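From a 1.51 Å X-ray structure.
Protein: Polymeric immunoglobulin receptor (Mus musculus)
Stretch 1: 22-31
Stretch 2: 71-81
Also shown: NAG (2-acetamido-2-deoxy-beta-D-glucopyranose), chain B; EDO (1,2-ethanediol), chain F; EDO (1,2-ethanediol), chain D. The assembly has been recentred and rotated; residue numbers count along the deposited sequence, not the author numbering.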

# COMPACT_ATOMS: atom_id res chain seq x y z
N VAL A 22 -5.67 3.47 7.90
CA VAL A 22 -4.25 3.69 7.85
C VAL A 22 -3.85 4.52 6.63
O VAL A 22 -4.59 4.64 5.67
N SER A 23 -2.69 5.21 6.75
CA SER A 23 -2.14 6.02 5.69
C SER A 23 -0.72 5.68 5.53
O SER A 23 0.10 6.03 6.45
N ILE A 24 -0.40 4.94 4.48
CA ILE A 24 0.96 4.33 4.31
C ILE A 24 1.72 5.12 3.31
O ILE A 24 1.31 5.23 2.17
N THR A 25 2.83 5.76 3.70
CA THR A 25 3.68 6.56 2.84
C THR A 25 4.85 5.74 2.37
O THR A 25 5.56 5.09 3.15
N CYS A 26 4.99 5.65 1.07
CA CYS A 26 6.17 5.04 0.39
C CYS A 26 6.95 6.14 -0.29
O CYS A 26 6.41 6.99 -0.99
N TYR A 27 8.30 6.07 -0.15
CA TYR A 27 9.27 6.99 -0.67
C TYR A 27 10.00 6.35 -1.84
O TYR A 27 10.34 5.18 -1.80
N TYR A 28 10.22 7.16 -2.88
CA TYR A 28 10.91 6.64 -4.06
C TYR A 28 12.07 7.57 -4.45
O TYR A 28 12.21 8.69 -3.92
N PRO A 29 12.94 7.13 -5.36
CA PRO A 29 14.09 7.98 -5.67
C PRO A 29 13.65 9.27 -6.43
O PRO A 29 12.67 9.29 -7.18
N ASP A 30 14.45 10.32 -6.26
CA ASP A 30 14.21 11.62 -6.86
C ASP A 30 14.64 11.63 -8.31
O ASP A 30 15.77 12.07 -8.64
N THR A 31 13.81 11.09 -9.17
CA THR A 31 13.96 11.15 -10.61
C THR A 31 12.66 11.39 -11.29
O THR A 31 11.58 11.05 -10.76
N ILE A 71 -2.47 8.27 -3.57
CA ILE A 71 -2.19 9.62 -4.00
C ILE A 71 -0.69 9.79 -4.22
O ILE A 71 0.10 9.54 -3.27
N ASN A 72 -0.31 10.12 -5.42
CA ASN A 72 1.06 10.45 -5.76
C ASN A 72 1.33 11.86 -5.38
O ASN A 72 0.60 12.78 -5.72
N PHE A 73 2.48 12.09 -4.73
CA PHE A 73 2.98 13.42 -4.38
C PHE A 73 4.35 13.64 -5.04
O PHE A 73 5.39 13.51 -4.35
N PRO A 74 4.40 13.94 -6.32
CA PRO A 74 5.67 14.14 -6.96
C PRO A 74 6.46 15.26 -6.33
O PRO A 74 7.71 15.19 -6.35
N GLU A 75 5.80 16.19 -5.69
CA GLU A 75 6.46 17.36 -5.08
C GLU A 75 7.39 16.98 -3.95
O GLU A 75 8.29 17.73 -3.65
N ASN A 76 7.26 15.78 -3.37
CA ASN A 76 8.20 15.31 -2.39
C ASN A 76 8.65 13.87 -2.58
O ASN A 76 9.20 13.25 -1.69
N ASN A 77 8.42 13.37 -3.80
CA ASN A 77 8.87 12.03 -4.18
C ASN A 77 8.31 10.93 -3.28
O ASN A 77 9.03 10.02 -2.85
N THR A 78 7.03 11.02 -2.96
CA THR A 78 6.34 10.00 -2.22
C THR A 78 5.00 9.69 -2.85
O THR A 78 4.49 10.46 -3.66
N PHE A 79 4.43 8.58 -2.44
CA PHE A 79 2.98 8.35 -2.62
C PHE A 79 2.38 7.73 -1.38
O PHE A 79 3.12 7.20 -0.54
N VAL A 80 1.08 7.91 -1.22
CA VAL A 80 0.37 7.49 -0.01
C VAL A 80 -0.76 6.52 -0.40
O VAL A 80 -1.46 6.79 -1.39
N ILE A 81 -0.88 5.45 0.37
CA ILE A 81 -1.99 4.55 0.25
C ILE A 81 -2.83 4.68 1.48
O ILE A 81 -2.39 4.42 2.59

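The most unusual feature is Tyr28, which lies past the end of its strand yet is the most covered residue of the contact. Its CA-to-CB bond points sideways, but chi1 of 53° (p) carries the ring along the second stretch, where OH donates a hydrogen bond to Asn72 OD1 (2.8 Å). The backbone of Asn77 covers one ring face, while Phe79 CD1 meets the edge, 3.8 Å from Tyr28 CD2.

Next to Tyr28, strands 22-27 and 78-81 run antiparallel at 157°, anchored by paired backbone hydrogen bonds at Ile24/Ile81 and Cys26/Phe79; as in any extended strand, successive side chains alternate between two faces, and the register places paired residues on the same face. On the Ile24, Cys26, Phe79 and Ile81 face, Phe79 adopts p (63°), bringing its ring face over Cys26 CB: that atom sits 4.1 Å from the ring centroid, 25° off the normal, a CH-pi geometry. Ile24 (m, t) places CG2 4.2 Å from CD1 of Ile81, whose chi2 of 113° is off-well.

The other face is more polar. Thr25 (m) sets OG1 3.6 Å from Val80 CG2, and Tyr27 CD2 lies 3.6 Å from Thr78 CG2. Thr78 (p) donates from OG1 to Asn76 OD1 (2.7 Å). Asn76 ND2 is bonded to NAG C1 (1.4 Å), and the sugar's C8 reaches within 3.5 Å of Tyr27 OH.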

# COMPACT_ATOMS: atom_id res chain seq x y z
CB VAL A 22 -3.41 2.44 7.82
CG1 VAL A 22 -3.52 1.68 9.13
CG2 VAL A 22 -3.78 1.61 6.61
CB SER A 23 -2.30 7.47 6.01
OG SER A 23 -1.93 8.35 5.00
CB ILE A 24 0.79 2.92 3.83
CG1 ILE A 24 0.16 2.06 4.99
CG2 ILE A 24 2.08 2.28 3.34
CD1 ILE A 24 -0.37 0.76 4.57
CB THR A 25 4.27 7.81 3.52
OG1 THR A 25 3.15 8.67 3.83
CG2 THR A 25 5.26 8.51 2.67
CB CYS A 26 5.79 3.93 -0.51
SG CYS A 26 5.23 2.47 0.54
CB TYR A 27 10.32 7.27 0.40
CG TYR A 27 9.81 7.98 1.61
CD1 TYR A 27 9.24 7.26 2.66
CD2 TYR A 27 9.99 9.32 1.79
CE1 TYR A 27 8.80 7.95 3.85
CE2 TYR A 27 9.55 9.95 2.93
CZ TYR A 27 8.98 9.24 3.94
OH TYR A 27 8.66 9.97 5.15
CB TYR A 28 9.92 6.40 -5.19
CG TYR A 28 9.02 7.55 -5.55
CD1 TYR A 28 9.47 8.61 -6.33
CD2 TYR A 28 7.68 7.55 -5.17
CE1 TYR A 28 8.62 9.64 -6.69
CE2 TYR A 28 6.84 8.57 -5.57
CZ TYR A 28 7.31 9.57 -6.32
OH TYR A 28 6.47 10.57 -6.71
CB PRO A 29 14.93 7.10 -6.53
CG PRO A 29 14.51 5.71 -6.18
CD PRO A 29 13.05 5.81 -6.03
CB ASP A 30 15.05 12.59 -6.01
CG ASP A 30 15.04 14.05 -6.47
OD1 ASP A 30 14.34 14.44 -7.41
OD2 ASP A 30 15.90 14.75 -5.81
CB THR A 31 14.62 9.89 -11.22
OG1 THR A 31 13.69 8.81 -11.39
CG2 THR A 31 15.91 9.49 -10.51
CB ILE A 71 -2.58 10.66 -2.94
CG1 ILE A 71 -4.01 10.45 -2.43
CG2 ILE A 71 -2.40 12.07 -3.52
CD1 ILE A 71 -4.42 11.29 -1.22
CB ASN A 72 1.43 10.17 -7.20
CG ASN A 72 2.94 10.32 -7.49
OD1 ASN A 72 3.74 9.92 -6.69
ND2 ASN A 72 3.26 10.90 -8.64
CB PHE A 73 3.05 13.59 -2.85
CG PHE A 73 1.74 13.62 -2.15
CD1 PHE A 73 0.90 14.70 -2.32
CD2 PHE A 73 1.40 12.61 -1.27
CE1 PHE A 73 -0.31 14.78 -1.66
CE2 PHE A 73 0.18 12.72 -0.61
CZ PHE A 73 -0.67 13.78 -0.86
CB PRO A 74 5.31 14.40 -8.39
CG PRO A 74 3.89 14.77 -8.34
CD PRO A 74 3.26 14.12 -7.23
CB GLU A 75 5.45 18.36 -4.60
CG GLU A 75 4.47 17.85 -3.60
CD GLU A 75 3.12 17.49 -4.22
OE1 GLU A 75 3.04 16.70 -5.21
OE2 GLU A 75 2.11 18.05 -3.69
CB ASN A 76 7.75 15.55 -0.96
CG ASN A 76 6.42 14.95 -0.67
OD1 ASN A 76 6.02 13.98 -1.24
ND2 ASN A 76 5.73 15.52 0.35
CB ASN A 77 10.40 11.97 -4.29
CG ASN A 77 10.90 13.02 -5.22
OD1 ASN A 77 10.43 13.08 -6.37
ND2 ASN A 77 11.89 13.77 -4.81
CB THR A 78 6.04 10.41 -0.75
OG1 THR A 78 5.08 11.47 -0.67
CG2 THR A 78 7.32 10.83 -0.06
CB PHE A 79 2.66 7.46 -3.87
CG PHE A 79 3.17 6.03 -3.87
CD1 PHE A 79 4.51 5.77 -4.16
CD2 PHE A 79 2.28 4.94 -3.67
CE1 PHE A 79 4.97 4.45 -4.15
CE2 PHE A 79 2.78 3.66 -3.73
CZ PHE A 79 4.06 3.44 -4.00
CB VAL A 80 -0.12 8.66 0.78
CG1 VAL A 80 -0.81 8.24 2.04
CG2 VAL A 80 0.99 9.60 1.09
CB ILE A 81 -1.48 3.09 0.10
CG1 ILE A 81 -0.50 2.94 -1.05
CG2 ILE A 81 -2.65 2.17 -0.10
CD1 ILE A 81 0.89 2.61 -0.64
C1 NAG B . 4.41 15.18 0.77
C2 NAG B . 4.31 15.07 2.29
C3 NAG B . 2.84 15.02 2.75
C4 NAG B . 2.11 16.20 2.16
C5 NAG B . 2.30 16.12 0.65
C6 NAG B . 1.57 17.28 -0.06
C7 NAG B . 6.09 13.82 3.45
C8 NAG B . 6.66 12.45 3.82
N2 NAG B . 5.00 13.84 2.67
O3 NAG B . 2.83 15.15 4.18
O4 NAG B . 0.68 16.17 2.46
O5 NAG B . 3.67 16.30 0.35
O6 NAG B . 2.03 18.55 0.49
O7 NAG B . 6.68 14.86 3.80
C1 EDO F . -0.18 4.06 9.77
O1 EDO F . -1.28 4.90 9.33
C2 EDO F . 0.57 3.61 8.52
O2 EDO F . 1.97 3.96 8.40
C1 EDO D . 9.46 13.86 2.13
O1 EDO D . 9.55 15.30 2.23
C2 EDO D . 10.71 13.22 1.53
O2 EDO D . 11.00 13.78 0.29